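Local atomic coordinates of ATP-dependent Clp endopeptidase (Clostridium difficile, PDB entry 3FES), a protein that probably serves as the AAA+ unfoldase partner of the ClpP protease, its helical N-terminal domain likely receiving adaptors and substrates. Residues A[5-10]-A[102-107]; A[13-18]-A[41-46]; A[31-36]-A[83-88]; A[91-96]-A[108-113]. All blocks are in the same frame, centred on the assembly; numbering follows the deposited sequence.

Interaction 1 of 4, residues A[5-10]-A[102-107]; sequences FNRFTQ and TNYIGT
The carbonyl of N103 faces the side chain of R7, whose CG lies 3.4 Å from N103 O. Two waters meet at the same oxygen: one gives a proton to both N103 O and F5 O, and the other donates to N103 O at 2.7 Å while accepting from R7 N. Next comes Y104, whose side chain runs beside that of R7 and points the same way. R7 NE reaches the edge of the ring in its plane, 3.6 Å from Y104 CD1; the ring turns that edge, at CE1, to one face of the R7 guanidinium, toward the rim, the planes 82° apart. Y104 CB touches T9 CG2 at 3.7 Å, the two side chains crossing at about a right angle. I105 carries the centre of the contact. Its N donates to R7 O at 2.7 Å, nearly straight at 176°, and its O accepts from T9 N at 2.8 Å, with that donor 39° above the carbonyl plane. CG2, anti to the backbone N, lies 3.6 Å from F8 CE1; CD1 lies over the rim of one F8 face. G106 follows, its CA packed on T9 OG1, which itself bonds to A12 N. The T9 side chain lies about 3 Å from a bound magnesium ion. The two bonds at I105 make an isolated parallel beta bridge, just ahead of two N-caps: T9 for helix 10-25 and G106 for helix 107-117.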
# COMPACT_ATOMS: atom_id res chain seq x y z
N PHE A 5 -4.97 19.65 -9.57
CA PHE A 5 -5.53 18.58 -10.43
C PHE A 5 -4.91 17.22 -10.15
O PHE A 5 -4.86 16.36 -11.04
CB PHE A 5 -5.40 18.93 -11.92
CG PHE A 5 -6.33 20.02 -12.39
CD1 PHE A 5 -7.66 20.08 -11.93
CD2 PHE A 5 -5.91 20.96 -13.36
CE1 PHE A 5 -8.54 21.10 -12.38
CE2 PHE A 5 -6.77 21.95 -13.84
CZ PHE A 5 -8.10 22.03 -13.34
N ASN A 6 -4.42 17.01 -8.92
CA ASN A 6 -3.87 15.71 -8.52
C ASN A 6 -4.86 14.59 -8.80
O ASN A 6 -6.07 14.74 -8.55
CB ASN A 6 -3.54 15.66 -7.02
CG ASN A 6 -2.23 16.38 -6.68
OD1 ASN A 6 -1.59 17.03 -7.53
ND2 ASN A 6 -1.84 16.27 -5.41
N ARG A 7 -4.38 13.46 -9.28
CA ARG A 7 -5.30 12.39 -9.63
C ARG A 7 -4.57 11.07 -9.62
O ARG A 7 -3.38 11.03 -9.98
CB ARG A 7 -5.93 12.65 -11.01
CG ARG A 7 -4.89 12.83 -12.13
CD ARG A 7 -5.51 13.43 -13.33
NE ARG A 7 -6.11 12.41 -14.20
CZ ARG A 7 -6.84 12.71 -15.25
NH1 ARG A 7 -7.35 11.74 -16.00
NH2 ARG A 7 -7.10 13.99 -15.51
N PHE A 8 -5.25 10.02 -9.17
CA PHE A 8 -4.71 8.65 -9.17
C PHE A 8 -4.95 7.98 -10.50
O PHE A 8 -5.97 8.24 -11.14
CB PHE A 8 -5.35 7.78 -8.07
CG PHE A 8 -4.96 8.18 -6.66
CD1 PHE A 8 -3.70 7.87 -6.16
CD2 PHE A 8 -5.84 8.87 -5.84
CE1 PHE A 8 -3.31 8.27 -4.86
CE2 PHE A 8 -5.45 9.26 -4.54
CZ PHE A 8 -4.20 8.97 -4.07
N THR A 9 -4.05 7.07 -10.90
CA THR A 9 -4.32 6.20 -12.06
C THR A 9 -5.46 5.23 -11.68
O THR A 9 -5.77 5.04 -10.47
CB THR A 9 -3.12 5.33 -12.41
OG1 THR A 9 -2.86 4.49 -11.28
CG2 THR A 9 -1.88 6.17 -12.73
N GLN A 10 -6.10 4.66 -12.70
CA GLN A 10 -7.08 3.59 -12.47
C GLN A 10 -6.57 2.44 -11.64
O GLN A 10 -7.28 1.95 -10.78
CB GLN A 10 -7.61 3.04 -13.79
CG GLN A 10 -8.28 4.05 -14.58
CD GLN A 10 -9.39 4.70 -13.80
OE1 GLN A 10 -10.42 4.06 -13.53
NE2 GLN A 10 -9.18 5.96 -13.41
N THR A 102 4.89 14.37 -12.85
CA THR A 102 4.08 13.34 -13.54
C THR A 102 2.64 13.73 -13.33
O THR A 102 2.32 14.27 -12.27
CB THR A 102 4.22 11.94 -12.86
OG1 THR A 102 5.59 11.56 -12.83
CG2 THR A 102 3.37 10.83 -13.60
N ASN A 103 1.76 13.43 -14.28
CA ASN A 103 0.36 13.81 -14.16
C ASN A 103 -0.52 12.91 -13.31
O ASN A 103 -1.57 13.32 -12.81
CB ASN A 103 -0.25 13.95 -15.58
CG ASN A 103 -0.10 15.34 -16.12
OD1 ASN A 103 -0.26 16.33 -15.39
ND2 ASN A 103 0.12 15.45 -17.44
N TYR A 104 -0.09 11.67 -13.13
CA TYR A 104 -1.00 10.65 -12.62
C TYR A 104 -0.29 9.94 -11.48
O TYR A 104 0.84 9.48 -11.66
CB TYR A 104 -1.36 9.67 -13.75
CG TYR A 104 -1.69 10.38 -15.06
CD1 TYR A 104 -2.93 11.01 -15.23
CD2 TYR A 104 -0.76 10.42 -16.12
CE1 TYR A 104 -3.22 11.67 -16.39
CE2 TYR A 104 -1.06 11.06 -17.32
CZ TYR A 104 -2.29 11.69 -17.44
OH TYR A 104 -2.59 12.38 -18.59
N ILE A 105 -0.93 9.87 -10.33
CA ILE A 105 -0.36 9.17 -9.16
C ILE A 105 -0.64 7.67 -9.30
O ILE A 105 -1.81 7.22 -9.27
CB ILE A 105 -0.95 9.68 -7.82
CG1 ILE A 105 -0.88 11.22 -7.75
CG2 ILE A 105 -0.27 8.97 -6.61
CD1 ILE A 105 -1.87 11.84 -6.67
N GLY A 106 0.43 6.91 -9.51
CA GLY A 106 0.35 5.46 -9.72
C GLY A 106 0.61 4.63 -8.49
O GLY A 106 0.97 5.15 -7.40
N THR A 107 0.48 3.31 -8.64
CA THR A 107 0.80 2.39 -7.54
C THR A 107 2.21 2.59 -7.00
O THR A 107 2.43 2.51 -5.80
CB THR A 107 0.55 0.91 -7.89
OG1 THR A 107 1.47 0.46 -8.88
CG2 THR A 107 -0.89 0.70 -8.37
O HOH W 1 -2.88 15.90 -12.92
O HOH W 2 -1.61 13.80 -10.18

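Interaction 2 of 4, residues A[13-18]-A[41-46]; sequences KKAIDL and LREEEG
L18 meets both R42 and E43 and has the largest share of the buried surface of any residue here. CD1 turns to the backbone of helix 33-43, 3.6 Å from E43 N, while CD2 lies over one face of the R42 guanidinium, toward its rim, 3.5 Å from R42 NH2. R42 is modelled in two conformers, so this holds for one of them; in it the group is also gripped by E21 in a salt bridge and by S22 in a hydrogen bond. Deeper in, where A15 has only a methyl, the backbones come close: A15 CB meets E43 CB at 3.9 Å, and the two CA atoms are 5.2 Å apart.

The K14 side is looser. K14 CG only grazes E43 CG at 4.1 Å; the chain of this exposed lysine bends at chi2 (67°), which turns CD, and the amine end leads away from the partner segment. E43 turns its own end away too: with CG anti to the backbone N (chi1 -177°), the chain bends at chi2, and OE1 accepts from G46 N at 2.8 Å through its syn lone pair. A buried carboxylate thus ties the end of one helix to the N-cap of helix 47-55, within a close helix-helix contact of the all-helical Clp N-terminal domain.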
# COMPACT_ATOMS: atom_id res chain seq x y z
N LYS A 13 -6.39 3.60 -8.00
CA LYS A 13 -7.72 3.63 -7.44
C LYS A 13 -8.13 2.19 -7.08
O LYS A 13 -8.71 1.97 -6.02
CB LYS A 13 -8.73 4.18 -8.45
CG LYS A 13 -8.75 5.67 -8.54
CD LYS A 13 -9.64 6.09 -9.73
CE LYS A 13 -9.39 7.54 -10.00
NZ LYS A 13 -9.82 7.88 -11.32
N LYS A 14 -7.83 1.23 -7.95
CA LYS A 14 -8.19 -0.17 -7.69
C LYS A 14 -7.49 -0.69 -6.46
O LYS A 14 -8.10 -1.38 -5.62
CB LYS A 14 -7.85 -1.07 -8.88
CG LYS A 14 -8.23 -2.56 -8.66
CD LYS A 14 -9.73 -2.73 -8.60
CE LYS A 14 -10.15 -4.19 -8.80
NZ LYS A 14 -11.67 -4.29 -8.70
N ALA A 15 -6.22 -0.36 -6.34
CA ALA A 15 -5.45 -0.77 -5.16
C ALA A 15 -6.05 -0.25 -3.86
O ALA A 15 -6.14 -1.00 -2.87
CB ALA A 15 -3.96 -0.37 -5.29
N ILE A 16 -6.42 1.03 -3.84
CA ILE A 16 -7.09 1.64 -2.67
C ILE A 16 -8.45 0.95 -2.38
O ILE A 16 -8.74 0.62 -1.24
CB ILE A 16 -7.25 3.17 -2.84
CG1 ILE A 16 -5.85 3.84 -2.97
CG2 ILE A 16 -8.14 3.76 -1.71
CD1 ILE A 16 -5.86 5.33 -3.51
N ASP A 17 -9.27 0.69 -3.41
CA ASP A 17 -10.51 -0.07 -3.21
C ASP A 17 -10.22 -1.43 -2.59
O ASP A 17 -10.95 -1.90 -1.71
CB ASP A 17 -11.26 -0.32 -4.56
CG ASP A 17 -11.72 0.97 -5.23
OD1 ASP A 17 -11.83 2.02 -4.55
OD2 ASP A 17 -11.98 0.90 -6.47
N LEU A 18 -9.15 -2.08 -3.05
CA LEU A 18 -8.80 -3.41 -2.52
C LEU A 18 -8.34 -3.32 -1.06
O LEU A 18 -8.54 -4.26 -0.28
CB LEU A 18 -7.76 -4.13 -3.39
CG LEU A 18 -8.29 -4.63 -4.75
CD1 LEU A 18 -7.12 -4.92 -5.67
CD2 LEU A 18 -9.14 -5.89 -4.59
N LEU A 41 -0.59 -5.09 -3.47
CA LEU A 41 -0.24 -6.45 -3.91
C LEU A 41 -1.39 -7.10 -4.66
O LEU A 41 -1.21 -7.65 -5.77
CB LEU A 41 0.20 -7.32 -2.72
CG LEU A 41 0.79 -8.69 -3.16
CD1 LEU A 41 1.76 -8.61 -4.36
CD2 LEU A 41 1.51 -9.31 -2.01
N ARG A 42 -2.58 -7.03 -4.08
CA ARG A 42 -3.76 -7.65 -4.67
C ARG A 42 -4.10 -7.05 -6.04
O ARG A 42 -4.71 -7.73 -6.88
CB ARG A 42 -4.94 -7.53 -3.71
CG ARG A 42 -4.86 -8.46 -2.51
CD ARG A 42 -6.09 -8.32 -1.61
NE ARG A 42 -7.26 -8.83 -2.31
CZ ARG A 42 -8.50 -8.39 -2.14
NH1 ARG A 42 -8.77 -7.40 -1.26
NH2 ARG A 42 -9.48 -8.96 -2.85
N GLU A 43 -3.71 -5.79 -6.26
CA GLU A 43 -4.03 -5.12 -7.53
C GLU A 43 -3.33 -5.81 -8.72
O GLU A 43 -3.84 -5.77 -9.84
CB GLU A 43 -3.80 -3.61 -7.46
CG GLU A 43 -4.18 -2.85 -8.75
CD GLU A 43 -3.08 -2.88 -9.83
OE1 GLU A 43 -1.89 -2.93 -9.47
OE2 GLU A 43 -3.43 -2.84 -11.03
N GLU A 44 -2.21 -6.48 -8.44
CA GLU A 44 -1.54 -7.42 -9.37
C GLU A 44 -0.76 -6.81 -10.54
O GLU A 44 0.38 -7.21 -10.79
CB GLU A 44 -2.49 -8.51 -9.90
CG GLU A 44 -2.81 -9.60 -8.89
CD GLU A 44 -3.60 -10.77 -9.49
OE1 GLU A 44 -4.42 -11.36 -8.76
OE2 GLU A 44 -3.42 -11.09 -10.69
N GLU A 45 -1.37 -5.87 -11.26
CA GLU A 45 -0.81 -5.35 -12.52
C GLU A 45 0.22 -4.22 -12.40
O GLU A 45 1.10 -4.08 -13.25
CB GLU A 45 -1.95 -4.85 -13.39
CG GLU A 45 -2.96 -5.91 -13.74
CD GLU A 45 -3.98 -5.41 -14.74
OE1 GLU A 45 -4.27 -4.19 -14.79
OE2 GLU A 45 -4.50 -6.24 -15.50
N GLY A 46 0.12 -3.40 -11.34
CA GLY A 46 0.93 -2.20 -11.27
C GLY A 46 2.35 -2.46 -10.79
O GLY A 46 2.68 -3.56 -10.31

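Interaction 3 of 4, residues A[31-36]-A[83-88]; sequences VGSEHI and SPRSKQ
V31 O is the hub where the two segments meet, one leaving strand 30-31 and the other following strand 81-82 of the small parallel sheet, each entering a helix. Two firm bonds reach it from opposite faces of its carbonyl plane. S83 N donates at 3.0 Å and 174°, and the S86 hydroxyl donates at 2.8 Å from OG, 37° out of that plane. S86 OG stands anti to its own carbonyl carbon (chi1 -68°), a setting that turns it to the strand end; there it also lies 3.1 Å from G32 C. I36 adds an apolar contact, its CD1 touching S86 CB at 3.7 Å.

Behind this first shell stands the N-cap of helix 84-99: S83 OG accepts from S86 N at 3.1 Å, holding S86 in the turn from which its hydroxyl reaches V31. On the other side, backbone hydrogen bonding of V31 with V81 pairs the two strands, and the bond from S83 N to V31 O follows on from it. Farther out, R85 NE is in a salt bridge with E117, and S33 OG is bonded to A122 N, joining both helix starts to later parts of the chain. A water lies between the segments, 3.2 Å from S83 OG, with weak bonds from S33 N and R85 NH2.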
# COMPACT_ATOMS: atom_id res chain seq x y z
N VAL A 31 -8.76 1.62 7.83
CA VAL A 31 -7.80 1.23 6.78
C VAL A 31 -6.44 1.87 7.12
O VAL A 31 -6.31 3.11 7.10
CB VAL A 31 -8.24 1.75 5.42
CG1 VAL A 31 -7.22 1.39 4.32
CG2 VAL A 31 -9.63 1.19 5.08
N GLY A 32 -5.47 1.03 7.45
CA GLY A 32 -4.11 1.47 7.80
C GLY A 32 -3.13 1.22 6.67
O GLY A 32 -3.51 0.72 5.61
N SER A 33 -1.85 1.55 6.89
CA SER A 33 -0.85 1.40 5.83
C SER A 33 -0.75 -0.06 5.41
O SER A 33 -0.45 -0.34 4.24
CB SER A 33 0.54 1.88 6.31
OG SER A 33 0.96 1.19 7.47
N GLU A 34 -0.98 -0.97 6.36
CA GLU A 34 -0.86 -2.41 6.06
C GLU A 34 -1.91 -2.85 5.04
O GLU A 34 -1.65 -3.72 4.21
CB GLU A 34 -0.89 -3.26 7.34
CG GLU A 34 -2.22 -3.32 8.09
CD GLU A 34 -2.53 -2.11 9.00
OE1 GLU A 34 -2.00 -0.99 8.89
OE2 GLU A 34 -3.37 -2.30 9.87
N HIS A 35 -3.10 -2.27 5.13
CA HIS A 35 -4.14 -2.61 4.18
C HIS A 35 -3.86 -2.03 2.81
O HIS A 35 -4.16 -2.67 1.82
CB HIS A 35 -5.49 -2.10 4.65
CG HIS A 35 -5.86 -2.53 6.03
ND1 HIS A 35 -6.20 -3.83 6.35
CD2 HIS A 35 -5.94 -1.83 7.18
CE1 HIS A 35 -6.50 -3.90 7.63
NE2 HIS A 35 -6.37 -2.70 8.15
N ILE A 36 -3.33 -0.81 2.76
CA ILE A 36 -2.92 -0.22 1.49
C ILE A 36 -1.83 -1.11 0.85
O ILE A 36 -1.86 -1.38 -0.35
CB ILE A 36 -2.37 1.23 1.69
CG1 ILE A 36 -3.45 2.15 2.29
CG2 ILE A 36 -1.83 1.80 0.36
CD1 ILE A 36 -2.92 3.52 2.65
N SER A 83 -7.14 5.75 8.25
CA SER A 83 -6.43 6.32 9.40
C SER A 83 -5.66 7.61 8.95
O SER A 83 -5.45 7.84 7.76
CB SER A 83 -5.40 5.32 9.91
OG SER A 83 -4.41 5.15 8.94
N PRO A 84 -5.17 8.39 9.93
CA PRO A 84 -4.38 9.59 9.62
C PRO A 84 -3.14 9.22 8.83
O PRO A 84 -2.79 9.89 7.86
CB PRO A 84 -4.06 10.13 11.03
CG PRO A 84 -5.35 9.88 11.77
CD PRO A 84 -5.58 8.38 11.34
N ARG A 85 -2.51 8.10 9.18
CA ARG A 85 -1.31 7.70 8.46
C ARG A 85 -1.58 7.31 6.99
O ARG A 85 -0.81 7.68 6.09
CB ARG A 85 -0.59 6.53 9.15
CG ARG A 85 0.69 6.16 8.41
CD ARG A 85 1.51 5.10 9.15
NE ARG A 85 2.09 5.57 10.42
CZ ARG A 85 1.58 5.32 11.62
NH1 ARG A 85 2.19 5.74 12.71
NH2 ARG A 85 0.43 4.64 11.72
N SER A 86 -2.68 6.61 6.78
CA SER A 86 -3.16 6.33 5.42
C SER A 86 -3.41 7.60 4.64
O SER A 86 -3.00 7.69 3.49
CB SER A 86 -4.40 5.44 5.47
OG SER A 86 -4.00 4.14 5.93
N LYS A 87 -4.09 8.55 5.26
CA LYS A 87 -4.29 9.86 4.61
C LYS A 87 -2.98 10.58 4.29
O LYS A 87 -2.85 11.17 3.21
CB LYS A 87 -5.22 10.76 5.44
CG LYS A 87 -6.69 10.23 5.39
CD LYS A 87 -7.68 11.21 6.03
CE LYS A 87 -7.83 12.47 5.18
NZ LYS A 87 -8.83 12.24 4.10
N GLN A 88 -2.02 10.53 5.22
CA GLN A 88 -0.71 11.11 5.00
C GLN A 88 0.04 10.42 3.86
O GLN A 88 0.68 11.08 3.04
CB GLN A 88 0.12 11.04 6.30
CG GLN A 88 -0.37 12.00 7.38
CD GLN A 88 0.28 13.39 7.29
OE1 GLN A 88 -0.41 14.41 7.18
NE2 GLN A 88 1.62 13.43 7.37
O HOH W 3 -1.93 3.29 9.70

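Interaction 4 of 4, residues A[91-96]-A[108-113]; sequences ELSGMF and EHILLA
F96 N donates to L92 O at 2.8 Å within helix 84-99, and both of these residues touch the opposite helix, L92 at A113 and F96 at L112 and A113. No hydrogen bond joins the two segments, so apolar contacts hold the crossing together. S93 is the point of closest backbone approach, its CA facing that of H109, and its CB rests 3.5 Å from H109 O. Its hydroxyl bonds to L90 O, while CB faces the partner helix, where it also meets I110 CG1 at 3.9 Å.

A113 presents its methyl to the opposite helix, CB lying 3.6 Å from S93 N and 3.8 Å from L92 CB. The L92 side chain carries on past it, with CD2 beside A113 O.

F96 supplies the most distinctive piece. Its ring lies under L112, whose CG stands 3.8 Å from the ring centroid and only 3° off the normal, a CH-pi contact almost exactly over the centre. The L112 chi1 of -148°, short of fully anti, is what sets CG there. The CE2 side of the ring reaches the backbone, with F96 CE2 at 3.8 Å from A113 CA.

The axes of the two short helical segments pass 7.9 Å apart at 115°, closer to perpendicular than to antiparallel. Around them, helix 33-43 packs on I110 and L111, helix 47-55 on E108 and L111, and helix 132-142 on L112, while F8 of the N-terminal loop and I105 of the loop before helix 107-117 pack on S93.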
# COMPACT_ATOMS: atom_id res chain seq x y z
N GLU A 91 -1.54 11.60 0.57
CA GLU A 91 -1.04 12.95 0.32
C GLU A 91 0.41 12.93 -0.14
O GLU A 91 0.77 13.60 -1.12
CB GLU A 91 -1.23 13.79 1.59
CG GLU A 91 -0.77 15.20 1.54
CD GLU A 91 -1.03 15.88 2.89
OE1 GLU A 91 -0.43 15.47 3.91
OE2 GLU A 91 -1.84 16.81 2.94
N LEU A 92 1.25 12.15 0.53
CA LEU A 92 2.64 12.01 0.10
C LEU A 92 2.82 11.41 -1.32
O LEU A 92 3.71 11.82 -2.07
CB LEU A 92 3.37 11.14 1.10
CG LEU A 92 4.90 11.12 1.15
CD1 LEU A 92 5.50 12.52 1.27
CD2 LEU A 92 5.31 10.26 2.35
N SER A 93 1.98 10.45 -1.68
CA SER A 93 2.03 9.91 -3.04
C SER A 93 1.80 11.04 -4.07
O SER A 93 2.44 11.03 -5.12
CB SER A 93 1.08 8.74 -3.18
OG SER A 93 -0.27 9.18 -3.27
N GLY A 94 0.88 11.99 -3.79
CA GLY A 94 0.72 13.17 -4.66
C GLY A 94 1.95 14.07 -4.69
O GLY A 94 2.37 14.59 -5.75
N MSE A 95 2.53 14.30 -3.51
CA MSE A 95 3.77 15.04 -3.43
C MSE A 95 4.89 14.43 -4.26
O MSE A 95 5.62 15.17 -4.93
CB MSE A 95 4.19 15.20 -1.96
CG MSE A 95 3.08 15.93 -1.25
SE MSE A 95 3.38 16.11 0.71
CE MSE A 95 2.07 17.55 0.96
N PHE A 96 5.02 13.11 -4.24
CA PHE A 96 6.07 12.44 -5.03
C PHE A 96 5.80 12.60 -6.54
O PHE A 96 6.72 12.93 -7.34
CB PHE A 96 6.13 10.95 -4.69
CG PHE A 96 7.02 10.63 -3.54
CD1 PHE A 96 8.40 10.87 -3.63
CD2 PHE A 96 6.50 10.02 -2.39
CE1 PHE A 96 9.25 10.55 -2.56
CE2 PHE A 96 7.33 9.72 -1.30
CZ PHE A 96 8.69 9.96 -1.38
N GLU A 108 3.12 2.97 -7.89
CA GLU A 108 4.54 3.16 -7.51
C GLU A 108 4.69 4.35 -6.53
O GLU A 108 5.52 4.32 -5.58
CB GLU A 108 5.44 3.31 -8.77
CG GLU A 108 5.16 4.54 -9.66
CD GLU A 108 4.09 4.29 -10.70
OE1 GLU A 108 4.10 5.03 -11.72
OE2 GLU A 108 3.28 3.35 -10.54
N HIS A 109 3.91 5.39 -6.76
CA HIS A 109 3.93 6.57 -5.88
C HIS A 109 3.38 6.27 -4.49
O HIS A 109 3.93 6.75 -3.50
CB HIS A 109 3.26 7.79 -6.51
CG HIS A 109 3.76 8.11 -7.89
ND1 HIS A 109 5.00 8.69 -8.14
CD2 HIS A 109 3.22 7.84 -9.10
CE1 HIS A 109 5.16 8.80 -9.44
NE2 HIS A 109 4.09 8.32 -10.05
N ILE A 110 2.34 5.45 -4.42
CA ILE A 110 1.77 5.03 -3.14
C ILE A 110 2.79 4.17 -2.38
O ILE A 110 3.01 4.39 -1.22
CB ILE A 110 0.43 4.33 -3.30
CG1 ILE A 110 -0.53 5.28 -4.04
CG2 ILE A 110 -0.14 3.87 -1.90
CD1 ILE A 110 -1.94 4.65 -4.34
N LEU A 111 3.44 3.24 -3.06
CA LEU A 111 4.43 2.40 -2.36
C LEU A 111 5.65 3.26 -1.93
O LEU A 111 6.18 3.08 -0.83
CB LEU A 111 4.84 1.19 -3.26
CG LEU A 111 5.82 0.20 -2.56
CD1 LEU A 111 5.27 -0.33 -1.24
CD2 LEU A 111 6.15 -0.98 -3.56
N LEU A 112 6.08 4.19 -2.78
CA LEU A 112 7.15 5.13 -2.39
C LEU A 112 6.81 5.86 -1.07
O LEU A 112 7.64 6.08 -0.17
CB LEU A 112 7.28 6.19 -3.47
CG LEU A 112 8.59 6.87 -3.83
CD1 LEU A 112 9.79 5.94 -3.71
CD2 LEU A 112 8.39 7.30 -5.29
N ALA A 113 5.55 6.29 -1.01
CA ALA A 113 5.05 7.04 0.14
C ALA A 113 4.96 6.18 1.40
O ALA A 113 5.29 6.67 2.50
CB ALA A 113 3.63 7.59 -0.23

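Interactions 1 and 4 are the nearest pair, their centres 10 Å apart, and they touch where F8 and I105 pack on S93. Interaction 2 lies 14 Å from interaction 1 and meets it through F8 on I16 and T107 on E43. Interaction 3 is farthest from interaction 1, about 18 Å between centres, but shares helix 33-43 with interaction 2 and helix 84-99 with interaction 4, touching the latter at I36 and I110. Along the chain, interactions 2 and 3 are nested inside the loop that interaction 1 closes, while interactions 1 and 4 interleave. Early and late parts of the sequence are thereby woven into one compact helical domain.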